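UDP-N-acetylmuramate--L-alanine ligase (Thermotoga maritima, PDB 1J6U) catalyses the ATP-dependent ligation of L-alanine to UDP-N-acetylmuramate, a cytoplasmic step in building the peptidoglycan of the bacterial cell wall. Local coordinates at residues A[59-62]-A[67-70]; A[234-239]-A[281-286]; A[244-249]-A[263-268]. All blocks are in the same frame, centred on the assembly; numbering follows the deposited sequence.

Interaction 1 of 3, residues A[59-62]-A[67-70]; sequences PIFV and DNWY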
loop_
_atom_site.group_PDB
_atom_site.type_symbol
_atom_site.label_atom_id
_atom_site.label_comp_id
_atom_site.label_asym_id
_atom_site.label_seq_id
_atom_site.Cartn_x
_atom_site.Cartn_y
_atom_site.Cartn_z
ATOM N N PRO A 59 -1.176 -1.832 24.962
ATOM C CA PRO A 59 -0.042 -1.065 25.477
ATOM C C PRO A 59 1.023 -1.019 24.392
ATOM O O PRO A 59 1.478 -2.070 23.911
ATOM C CB PRO A 59 0.402 -1.876 26.668
ATOM C CG PRO A 59 -0.836 -2.659 27.036
ATOM C CD PRO A 59 -1.357 -3.072 25.720
ATOM N N ILE A 60 1.388 0.202 24.003
ATOM C CA ILE A 60 2.377 0.441 22.979
ATOM C C ILE A 60 3.380 1.394 23.568
ATOM O O ILE A 60 3.017 2.518 23.957
ATOM C CB ILE A 60 1.799 1.157 21.741
ATOM C CG1 ILE A 60 0.661 0.332 21.112
ATOM C CG2 ILE A 60 2.945 1.416 20.755
ATOM C CD1 ILE A 60 1.083 -1.067 20.694
ATOM N N PHE A 61 4.641 0.972 23.577
ATOM C CA PHE A 61 5.717 1.766 24.157
ATOM C C PHE A 61 6.667 2.331 23.134
ATOM O O PHE A 61 7.219 1.608 22.303
ATOM C CB PHE A 61 6.488 0.906 25.159
ATOM C CG PHE A 61 5.619 0.329 26.230
ATOM C CD1 PHE A 61 5.127 1.133 27.242
ATOM C CD2 PHE A 61 5.231 -0.995 26.184
ATOM C CE1 PHE A 61 4.252 0.637 28.205
ATOM C CE2 PHE A 61 4.358 -1.509 27.137
ATOM C CZ PHE A 61 3.866 -0.680 28.159
ATOM N N VAL A 62 6.851 3.638 23.198
ATOM C CA VAL A 62 7.752 4.320 22.280
ATOM C C VAL A 62 8.643 5.183 23.146
ATOM O O VAL A 62 8.137 5.908 24.006
ATOM C CB VAL A 62 6.985 5.244 21.329
ATOM C CG1 VAL A 62 7.958 5.968 20.393
ATOM C CG2 VAL A 62 5.955 4.426 20.552
ATOM N N ASP A 67 13.043 -1.455 29.106
ATOM C CA ASP A 67 12.054 -1.098 30.109
ATOM C C ASP A 67 10.662 -1.661 29.645
ATOM O O ASP A 67 9.792 -1.997 30.466
ATOM C CB ASP A 67 11.977 0.435 30.173
ATOM C CG ASP A 67 12.316 0.997 31.545
ATOM O OD1 ASP A 67 12.421 2.243 31.663
ATOM O OD2 ASP A 67 12.471 0.203 32.501
ATOM N N ASN A 68 10.457 -1.748 28.324
ATOM C CA ASN A 68 9.186 -2.207 27.768
ATOM C C ASN A 68 9.089 -3.709 27.765
ATOM O O ASN A 68 8.760 -4.309 26.749
ATOM C CB ASN A 68 9.029 -1.730 26.334
ATOM C CG ASN A 68 9.323 -0.267 26.175
ATOM O OD1 ASN A 68 9.007 0.530 27.057
ATOM N ND2 ASN A 68 9.915 0.109 25.030
ATOM N N TRP A 69 9.370 -4.321 28.901
ATOM C CA TRP A 69 9.331 -5.768 28.983
ATOM C C TRP A 69 8.278 -6.175 29.998
ATOM O O TRP A 69 8.256 -5.657 31.103
ATOM C CB TRP A 69 10.713 -6.284 29.374
ATOM C CG TRP A 69 10.812 -7.731 29.378
ATOM C CD1 TRP A 69 10.648 -8.544 30.444
ATOM C CD2 TRP A 69 11.067 -8.574 28.259
ATOM N NE1 TRP A 69 10.793 -9.855 30.071
ATOM C CE2 TRP A 69 11.051 -9.906 28.730
ATOM C CE3 TRP A 69 11.306 -8.339 26.902
ATOM C CZ2 TRP A 69 11.272 -11.005 27.895
ATOM C CZ3 TRP A 69 11.529 -9.440 26.057
ATOM C CH2 TRP A 69 11.511 -10.754 26.560
ATOM N N TYR A 70 7.379 -7.071 29.605
ATOM C CA TYR A 70 6.334 -7.510 30.514
ATOM C C TYR A 70 6.170 -9.014 30.521
ATOM O O TYR A 70 5.066 -9.552 30.539
ATOM C CB TYR A 70 5.038 -6.781 30.188
ATOM C CG TYR A 70 5.209 -5.309 30.423
ATOM C CD1 TYR A 70 5.890 -4.506 29.510
ATOM C CD2 TYR A 70 4.768 -4.731 31.605
ATOM C CE1 TYR A 70 6.128 -3.141 29.776
ATOM C CE2 TYR A 70 4.997 -3.380 31.885
ATOM C CZ TYR A 70 5.670 -2.584 30.971
ATOM O OH TYR A 70 5.827 -1.236 31.257
#
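Phe61 and Asn68 mark the nearest approach of the two backbones, with Phe61 CA 6.4 Å from Asn68 CA, and no hydrogen bond joins the segments. Phe61 lies on the short strand 60-61, whereas Asn68 sits at the centre of an inverse gamma turn closed by a weak bond from Trp69 N to Asp67 O, 2.8 Å. Asn68 and Tyr70 both direct their CB atoms toward the strand. In Phe61, CG is anti to the carbonyl carbon (chi1 -56°), which turns the ring so that its base meets the Asn68 amide and its far end Tyr70. Asn68 runs past Phe61 in the opposite direction, its OD1 3.2 Å from Phe61 CB and its amide plane only 13° from that of the ring. The other end of this amide is held by Pro63 and Glu87, since ND2 bonds to Pro63 O and Glu87 OE2, which should fix its rotation. The rings of Phe61 and Tyr70 are nearly parallel, at 9°, yet so far slid apart that they barely overlap: their centroids are 5.2 Å apart, and Phe61 CE2 touches Tyr70 CE1 at 3.6 Å. Tyr40 meets the Tyr70 ring edge-to-face. Phe61 lies on an outermost strand of the five-stranded parallel sheet, order 3-2-1-4-5, of the Rossmann-like N-terminal domain, which in Mur ligases binds the UDP-linked substrate.

Interaction 2 of 3, residues A[234-239]-A[281-286]; sequences VTFGVK and NALAVI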
loop_
_atom_site.group_PDB
_atom_site.type_symbol
_atom_site.label_atom_id
_atom_site.label_comp_id
_atom_site.label_asym_id
_atom_site.label_seq_id
_atom_site.Cartn_x
_atom_site.Cartn_y
_atom_site.Cartn_z
ATOM N N VAL A 234 -3.551 -17.419 -15.670
ATOM C CA VAL A 234 -4.296 -16.422 -16.454
ATOM C C VAL A 234 -3.536 -15.096 -16.319
ATOM O O VAL A 234 -2.839 -14.847 -15.318
ATOM C CB VAL A 234 -5.775 -16.204 -16.009
ATOM C CG1 VAL A 234 -6.516 -17.503 -16.067
ATOM C CG2 VAL A 234 -5.844 -15.609 -14.625
ATOM N N THR A 235 -3.663 -14.259 -17.343
ATOM C CA THR A 235 -2.995 -12.970 -17.364
ATOM C C THR A 235 -3.903 -11.781 -17.692
ATOM O O THR A 235 -5.047 -11.932 -18.164
ATOM C CB THR A 235 -1.842 -12.968 -18.373
ATOM O OG1 THR A 235 -2.373 -13.141 -19.690
ATOM C CG2 THR A 235 -0.886 -14.076 -18.071
ATOM N N PHE A 236 -3.372 -10.593 -17.404
ATOM C CA PHE A 236 -4.064 -9.331 -17.658
ATOM C C PHE A 236 -2.946 -8.415 -18.146
ATOM O O PHE A 236 -1.786 -8.526 -17.740
ATOM C CB PHE A 236 -4.735 -8.756 -16.377
ATOM C CG PHE A 236 -3.763 -8.445 -15.269
ATOM C CD1 PHE A 236 -3.165 -7.182 -15.178
ATOM C CD2 PHE A 236 -3.342 -9.442 -14.410
ATOM C CE1 PHE A 236 -2.140 -6.922 -14.248
ATOM C CE2 PHE A 236 -2.315 -9.207 -13.476
ATOM C CZ PHE A 236 -1.701 -7.942 -13.391
ATOM N N GLY A 237 -3.322 -7.518 -19.032
ATOM C CA GLY A 237 -2.385 -6.606 -19.617
ATOM C C GLY A 237 -3.210 -5.597 -20.364
ATOM O O GLY A 237 -4.445 -5.577 -20.288
ATOM N N VAL A 238 -2.528 -4.736 -21.087
ATOM C CA VAL A 238 -3.240 -3.718 -21.797
ATOM C C VAL A 238 -3.518 -4.210 -23.192
ATOM O O VAL A 238 -4.676 -4.275 -23.625
ATOM C CB VAL A 238 -2.421 -2.429 -21.860
ATOM C CG1 VAL A 238 -3.211 -1.378 -22.562
ATOM C CG2 VAL A 238 -2.077 -1.966 -20.453
ATOM N N LYS A 239 -2.455 -4.582 -23.889
ATOM C CA LYS A 239 -2.616 -5.016 -25.262
ATOM C C LYS A 239 -2.513 -6.517 -25.422
ATOM O O LYS A 239 -3.021 -7.054 -26.387
ATOM C CB LYS A 239 -1.609 -4.295 -26.154
ATOM C CG LYS A 239 -1.876 -2.797 -26.262
ATOM N N ASN A 281 -4.860 -2.986 -11.757
ATOM C CA ASN A 281 -5.070 -3.678 -10.496
ATOM C C ASN A 281 -6.478 -4.288 -10.462
ATOM O O ASN A 281 -6.684 -5.345 -9.884
ATOM C CB ASN A 281 -4.938 -2.717 -9.275
ATOM C CG ASN A 281 -3.539 -2.121 -9.120
ATOM O OD1 ASN A 281 -2.524 -2.725 -9.501
ATOM N ND2 ASN A 281 -3.483 -0.931 -8.530
ATOM N N ALA A 282 -7.453 -3.560 -10.987
ATOM C CA ALA A 282 -8.813 -4.048 -11.021
ATOM C C ALA A 282 -8.876 -5.235 -12.026
ATOM O O ALA A 282 -9.531 -6.231 -11.739
ATOM C CB ALA A 282 -9.729 -2.954 -11.438
ATOM N N LEU A 283 -8.192 -5.111 -13.171
ATOM C CA LEU A 283 -8.109 -6.163 -14.171
ATOM C C LEU A 283 -7.586 -7.453 -13.495
ATOM O O LEU A 283 -8.175 -8.517 -13.655
ATOM C CB LEU A 283 -7.134 -5.786 -15.283
ATOM C CG LEU A 283 -7.635 -5.608 -16.729
ATOM C CD1 LEU A 283 -6.584 -6.132 -17.678
ATOM C CD2 LEU A 283 -8.935 -6.348 -16.972
ATOM N N ALA A 284 -6.495 -7.370 -12.737
ATOM C CA ALA A 284 -5.986 -8.565 -12.066
ATOM C C ALA A 284 -7.048 -9.147 -11.133
ATOM O O ALA A 284 -7.149 -10.372 -10.965
ATOM C CB ALA A 284 -4.717 -8.245 -11.273
ATOM N N VAL A 285 -7.844 -8.278 -10.523
ATOM C CA VAL A 285 -8.877 -8.761 -9.636
ATOM C C VAL A 285 -9.961 -9.523 -10.418
ATOM O O VAL A 285 -10.392 -10.608 -10.044
ATOM C CB VAL A 285 -9.508 -7.589 -8.826
ATOM C CG1 VAL A 285 -10.783 -8.086 -8.081
ATOM C CG2 VAL A 285 -8.472 -7.071 -7.762
ATOM N N ILE A 286 -10.430 -8.900 -11.481
ATOM C CA ILE A 286 -11.408 -9.482 -12.353
ATOM C C ILE A 286 -10.884 -10.849 -12.841
ATOM O O ILE A 286 -11.603 -11.833 -12.848
ATOM C CB ILE A 286 -11.613 -8.548 -13.541
ATOM C CG1 ILE A 286 -12.599 -7.470 -13.156
ATOM C CG2 ILE A 286 -12.121 -9.311 -14.777
ATOM C CD1 ILE A 286 -12.541 -6.293 -14.132
#
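Ala284 CB lies over one face of the Phe236 ring, 3.6 Å from the centroid and 21° off the normal, a CH-pi contact displaced toward the rim, with Phe236 CE2 as its nearest atom at 3.4 Å. Leu283 CB approaches the same ring obliquely, and the ring of Phe222 meets it with planes at about 25°. Phe236 CG stands between the backbone N and the carbonyl carbon (chi1 61°), and this places the ring against the helix backbone at Ala284. Leu283 meets the root of the Phe236 side chain: its CD1 reaches Phe236 CB at 3.5 Å and also rests against Gly237 O at 3.4 Å. All four residues are buried and the contact is wholly nonpolar in its side chains. Were Phe236 an alanine, the methyl of Ala284 would probably lose the ring face it packs on, and a gap would be likely to open between strand and helix. Strand 234-236 is outermost in the seven-stranded mixed sheet, hydrogen-bonded to strand 218-222, and Thr235 and Gly237 bond to Tyr243 at the start of strand 243-250. Helix 276-291 lies against it, turning Asn281 and Val285 toward helix 125-138 and Ala282 and Ile286 toward strand 264-271.

Interaction 3 of 3, residues A[244-249]-A[263-268]; sequences TLEMRS and GKRYLE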
loop_
_atom_site.group_PDB
_atom_site.type_symbol
_atom_site.label_atom_id
_atom_site.label_comp_id
_atom_site.label_asym_id
_atom_site.label_seq_id
_atom_site.Cartn_x
_atom_site.Cartn_y
_atom_site.Cartn_z
ATOM N N THR A 244 -7.767 -8.152 -21.276
ATOM C CA THR A 244 -7.174 -7.033 -21.980
ATOM C C THR A 244 -8.040 -5.753 -21.958
ATOM O O THR A 244 -9.247 -5.800 -21.671
ATOM C CB THR A 244 -6.865 -7.584 -23.407
ATOM O OG1 THR A 244 -5.463 -7.849 -23.495
ATOM C CG2 THR A 244 -7.349 -6.688 -24.517
ATOM N N LEU A 245 -7.418 -4.614 -22.233
ATOM C CA LEU A 245 -8.132 -3.332 -22.255
ATOM C C LEU A 245 -8.414 -2.885 -23.666
ATOM O O LEU A 245 -7.494 -2.689 -24.460
ATOM C CB LEU A 245 -7.307 -2.245 -21.592
ATOM C CG LEU A 245 -7.137 -2.452 -20.109
ATOM C CD1 LEU A 245 -6.366 -1.287 -19.539
ATOM C CD2 LEU A 245 -8.512 -2.539 -19.473
ATOM N N GLU A 246 -9.679 -2.717 -23.998
ATOM C CA GLU A 246 -9.957 -2.280 -25.331
ATOM C C GLU A 246 -10.025 -0.753 -25.360
ATOM O O GLU A 246 -9.571 -0.129 -26.303
ATOM C CB GLU A 246 -11.261 -2.887 -25.820
ATOM C CG GLU A 246 -11.811 -2.144 -27.015
ATOM C CD GLU A 246 -13.130 -2.693 -27.471
ATOM O OE1 GLU A 246 -13.858 -3.243 -26.613
ATOM O OE2 GLU A 246 -13.443 -2.560 -28.678
HETATM N N MSE A 247 -10.591 -0.158 -24.321
HETATM C CA MSE A 247 -10.729 1.292 -24.228
HETATM C C MSE A 247 -10.803 1.706 -22.787
HETATM O O MSE A 247 -11.304 0.970 -21.935
HETATM C CB MSE A 247 -12.012 1.784 -24.849
HETATM C CG MSE A 247 -12.205 1.464 -26.279
HETATM SE SE MSE A 247 -14.042 1.847 -26.474
HETATM C CE MSE A 247 -14.760 0.080 -26.243
ATOM N N ARG A 248 -10.324 2.910 -22.531
ATOM C CA ARG A 248 -10.316 3.450 -21.187
ATOM C C ARG A 248 -10.637 4.896 -21.295
ATOM O O ARG A 248 -10.156 5.576 -22.183
ATOM C CB ARG A 248 -8.952 3.318 -20.535
ATOM C CG ARG A 248 -8.922 3.930 -19.159
ATOM C CD ARG A 248 -7.520 3.930 -18.590
ATOM N NE ARG A 248 -7.514 4.656 -17.339
ATOM C CZ ARG A 248 -6.917 5.828 -17.153
ATOM N NH1 ARG A 248 -6.247 6.432 -18.136
ATOM N NH2 ARG A 248 -7.012 6.402 -15.974
ATOM N N SER A 249 -11.455 5.365 -20.380
ATOM C CA SER A 249 -11.832 6.749 -20.386
ATOM C C SER A 249 -11.872 7.188 -18.926
ATOM O O SER A 249 -12.619 6.637 -18.084
ATOM C CB SER A 249 -13.189 6.894 -21.065
ATOM O OG SER A 249 -13.754 8.149 -20.757
ATOM N N GLY A 263 -9.636 -11.716 -26.202
ATOM C CA GLY A 263 -9.927 -10.954 -27.396
ATOM C C GLY A 263 -11.343 -10.578 -27.695
ATOM O O GLY A 263 -11.618 -10.010 -28.750
ATOM N N LYS A 264 -12.252 -10.878 -26.786
ATOM C CA LYS A 264 -13.632 -10.524 -27.053
ATOM C C LYS A 264 -14.163 -9.595 -25.981
ATOM O O LYS A 264 -13.935 -9.807 -24.788
ATOM C CB LYS A 264 -14.494 -11.799 -27.177
ATOM C CG LYS A 264 -14.099 -12.659 -28.384
ATOM C CD LYS A 264 -15.244 -13.554 -28.860
ATOM C CE LYS A 264 -14.963 -14.137 -30.246
ATOM N NZ LYS A 264 -14.926 -13.121 -31.352
ATOM N N ARG A 265 -14.850 -8.552 -26.424
ATOM C CA ARG A 265 -15.420 -7.580 -25.516
ATOM C C ARG A 265 -16.140 -8.443 -24.497
ATOM O O ARG A 265 -16.983 -9.268 -24.843
ATOM C CB ARG A 265 -16.384 -6.682 -26.267
ATOM C CG ARG A 265 -16.812 -5.475 -25.513
ATOM C CD ARG A 265 -16.312 -4.205 -26.186
ATOM N NE ARG A 265 -16.921 -3.980 -27.489
ATOM C CZ ARG A 265 -16.700 -2.902 -28.230
ATOM N NH1 ARG A 265 -15.894 -1.959 -27.787
ATOM N NH2 ARG A 265 -17.266 -2.776 -29.421
ATOM N N TYR A 266 -15.809 -8.232 -23.232
ATOM C CA TYR A 266 -16.344 -9.051 -22.169
ATOM C C TYR A 266 -17.113 -8.291 -21.109
ATOM O O TYR A 266 -18.114 -8.771 -20.593
ATOM C CB TYR A 266 -15.181 -9.806 -21.520
ATOM C CG TYR A 266 -15.628 -10.791 -20.502
ATOM C CD1 TYR A 266 -14.997 -10.874 -19.262
ATOM C CD2 TYR A 266 -16.659 -11.691 -20.789
ATOM C CE1 TYR A 266 -15.362 -11.835 -18.327
ATOM C CE2 TYR A 266 -17.044 -12.660 -19.855
ATOM C CZ TYR A 266 -16.391 -12.726 -18.631
ATOM O OH TYR A 266 -16.781 -13.665 -17.719
ATOM N N LEU A 267 -16.630 -7.106 -20.753
ATOM C CA LEU A 267 -17.304 -6.295 -19.742
ATOM C C LEU A 267 -16.753 -4.883 -19.650
ATOM O O LEU A 267 -15.665 -4.544 -20.150
ATOM C CB LEU A 267 -17.222 -6.957 -18.347
ATOM C CG LEU A 267 -15.819 -7.212 -17.764
ATOM C CD1 LEU A 267 -15.242 -5.922 -17.187
ATOM C CD2 LEU A 267 -15.923 -8.265 -16.674
ATOM N N GLU A 268 -17.534 -4.051 -18.996
ATOM C CA GLU A 268 -17.109 -2.704 -18.797
ATOM C C GLU A 268 -16.788 -2.549 -17.319
ATOM O O GLU A 268 -17.628 -2.806 -16.452
ATOM C CB GLU A 268 -18.194 -1.711 -19.193
ATOM C CG GLU A 268 -17.713 -0.303 -19.040
ATOM C CD GLU A 268 -18.747 0.707 -19.418
ATOM O OE1 GLU A 268 -19.793 0.766 -18.732
ATOM O OE2 GLU A 268 -18.504 1.440 -20.400
#
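Glu246 and Arg265 meet as a surface ion pair, Glu246 OE2 lying 2.7 Å from Arg265 NH1. The position of NH1 is less certain, because the model brings it too close to its neighbours, so the exact geometry of the salt bridge is doubtful. Glu246 sits where the chain turns a corner. Its CG is anti to the backbone N (chi1 162°) and the side chain runs on extended, carrying the carboxylate out toward the other segment. Arg265 comes to it by a different shape: CG is likewise anti to its own N, but the chain then bends at chi2 (115°, away from a staggered value) and again at chi3. These bends bring the guanidinium nearer to the corner than the CB direction alone would suggest. Glu246 OE2 lies over one face of the guanidinium, the two planes 34° apart. As modelled, then, the pair is not coplanar, though its detail is doubtful. Met247, present as selenomethionine, has a bent chain that ends near the guanidinium edge, at a spacing too short to be relied on. The backbones stay well apart, Glu246 CA being 7.6 Å from Arg265 CA, because strand 255-261 runs between them in a three-stranded antiparallel sheet. Met258 of that middle strand is touched by the side chains of Met247, Arg265 and Glu268. On strand 264-271, Tyr266 and Leu267 form a classic beta bulge and pack on Leu296 of helix 296-305, while Leu245 and Arg248 rest on helix 276-291.

Overall arrangement
From the N terminus, interaction 1 comes first and closes a loop of only four residues beside the parallel sheet of the N-terminal domain. It is complete before the other two begin, and its centre lies 44 Å from that of interaction 2, across the centre of the chain. Interaction 2 spans 41 residues, tying strand 234-236, outermost of the mixed sheet, to helix 276-291, and interaction 3 is nested inside that span, joining the outer strands of the small antiparallel sheet. The centres of these two are 11 Å apart, and they touch through a probable hydrogen bond from Leu245 N to Val238 O, 3.1 Å. Together they link the two sheets of the middle domain.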